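UDP-glucose 6-dehydrogenase (PDB 3VTF) probably catalyses the two-step, NAD-dependent oxidation of UDP-glucose to UDP-glucuronate, the activated sugar acid. Local coordinates at residues K421-G426 with K430-A435. Residues are numbered along the deposited sequence; the frame is centred on the assembly and turned at random.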
# COMPACT_ATOMS: atom_id res chain seq x y z
N LYS A 421 -0.03 -19.75 30.58
CA LYS A 421 1.26 -19.16 30.21
C LYS A 421 1.10 -17.66 29.95
O LYS A 421 -0.01 -17.17 29.75
CB LYS A 421 1.83 -19.86 28.98
CG LYS A 421 2.19 -21.35 29.20
CD LYS A 421 3.28 -21.58 30.23
CE LYS A 421 3.31 -23.04 30.58
NZ LYS A 421 4.42 -23.19 31.56
N VAL A 422 2.21 -16.94 29.96
CA VAL A 422 2.27 -15.53 29.57
C VAL A 422 2.80 -15.52 28.13
O VAL A 422 3.88 -16.02 27.88
CB VAL A 422 3.23 -14.75 30.47
CG1 VAL A 422 3.30 -13.29 29.96
CG2 VAL A 422 2.71 -14.85 31.94
N VAL A 423 1.99 -15.04 27.17
CA VAL A 423 2.33 -15.17 25.79
C VAL A 423 2.31 -13.76 25.22
O VAL A 423 1.29 -13.04 25.33
CB VAL A 423 1.29 -16.00 25.03
CG1 VAL A 423 1.54 -16.04 23.52
CG2 VAL A 423 1.22 -17.41 25.60
N VAL A 424 3.39 -13.42 24.52
CA VAL A 424 3.45 -12.19 23.67
C VAL A 424 3.41 -12.78 22.26
O VAL A 424 4.34 -13.50 21.85
CB VAL A 424 4.74 -11.41 23.95
CG1 VAL A 424 4.96 -10.34 22.89
CG2 VAL A 424 4.69 -10.76 25.36
N ASP A 425 2.30 -12.54 21.57
CA ASP A 425 2.07 -13.16 20.27
C ASP A 425 2.56 -12.23 19.15
O ASP A 425 2.00 -11.09 18.93
CB ASP A 425 0.56 -13.35 20.10
CG ASP A 425 0.20 -14.08 18.84
OD1 ASP A 425 1.10 -14.40 18.04
OD2 ASP A 425 -1.01 -14.33 18.62
N GLY A 426 3.60 -12.68 18.44
CA GLY A 426 4.15 -11.78 17.39
C GLY A 426 3.65 -12.03 16.04
O GLY A 426 4.09 -11.34 15.11
N LYS A 430 -4.54 -17.68 16.96
CA LYS A 430 -5.86 -17.52 17.64
C LYS A 430 -5.93 -18.35 18.93
O LYS A 430 -6.39 -17.86 19.98
CB LYS A 430 -7.03 -17.93 16.69
CG LYS A 430 -7.20 -17.07 15.42
CD LYS A 430 -8.66 -16.82 15.09
CE LYS A 430 -8.85 -15.58 14.21
NZ LYS A 430 -8.49 -15.85 12.78
N LYS A 431 -5.39 -19.56 18.87
CA LYS A 431 -5.36 -20.46 20.04
C LYS A 431 -4.64 -19.89 21.26
O LYS A 431 -5.05 -20.20 22.42
CB LYS A 431 -4.86 -21.87 19.73
CG LYS A 431 -5.75 -22.91 20.50
CD LYS A 431 -5.15 -24.28 20.50
CE LYS A 431 -5.83 -25.29 21.43
NZ LYS A 431 -5.04 -25.20 22.66
N ALA A 432 -3.64 -19.03 21.05
CA ALA A 432 -2.82 -18.49 22.13
C ALA A 432 -3.59 -17.58 23.09
O ALA A 432 -3.14 -17.30 24.17
CB ALA A 432 -1.58 -17.79 21.59
N ARG A 433 -4.76 -17.13 22.68
CA ARG A 433 -5.62 -16.28 23.48
C ARG A 433 -6.09 -16.98 24.77
O ARG A 433 -6.55 -16.35 25.69
CB ARG A 433 -6.82 -15.81 22.68
CG ARG A 433 -6.52 -14.69 21.73
CD ARG A 433 -7.71 -13.82 21.47
NE ARG A 433 -7.40 -12.84 20.44
CZ ARG A 433 -7.06 -11.59 20.68
NH1 ARG A 433 -6.80 -10.78 19.67
NH2 ARG A 433 -6.99 -11.14 21.91
N GLU A 434 -5.99 -18.30 24.78
CA GLU A 434 -6.31 -19.11 25.94
C GLU A 434 -5.29 -18.94 27.08
O GLU A 434 -5.50 -19.42 28.17
CB GLU A 434 -6.44 -20.58 25.54
CG GLU A 434 -5.14 -21.34 25.52
CD GLU A 434 -5.21 -22.62 24.72
OE1 GLU A 434 -6.28 -22.90 24.17
OE2 GLU A 434 -4.22 -23.34 24.65
N ALA A 435 -4.17 -18.30 26.78
CA ALA A 435 -3.07 -18.03 27.75
C ALA A 435 -3.54 -17.33 28.99
O ALA A 435 -4.55 -16.65 28.93
CB ALA A 435 -2.01 -17.19 27.07
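The carbonyl oxygen of Lys421 meets the methyl of Ala435 at the start of the contact, with 3.3 Å between Lys421 O and Ala435 CB. The aliphatic chain of Lys421 leads away from this meeting, and its ammonium group is hydrogen-bonded to the carbonyl of Val401.

Val423 carries the apolar part, one methyl for each alanine. With CG1 anti to the backbone N (chi1 174°), that methyl approaches Ala432, Val423 CG1 lying 4.1 Å from Ala432 CB. The other branch, beside the backbone N, packs more closely on Ala435, at 3.6 Å from Val423 CG2 to Ala435 CB. Ala432 and Ala435 lie one 3-10 turn apart, linked by the bond from Ala435 N to Ala432 O (3.0 Å), and so present their methyls on the same side. Ile406 of the neighbouring strand 403-406 touches both Val423 and Ala432, extending the apolar patch.

The CB of Asp425 is directed toward the 3-10 segment, but the carboxylate does not touch it. OD1 accepts from the backbone N of Arg427, a residue of the UDP-glucose site, and OD2 from Val429 N; OD2 also binds the hydroxyl of Tyr438 on strand 437-440.

The contact thus belongs to the crossover between parallel strands 422-425 and 437-440 of the UDP-binding domain, where a short 3-10 segment lies over part of one face of the sheet. With no hydrogen bond spanning the two segments, their hold on each other rests on methyl packing, while the intervening loop is probably kept in shape by the buried carboxylate of Asp425 and the two backbone N-H groups it accepts from.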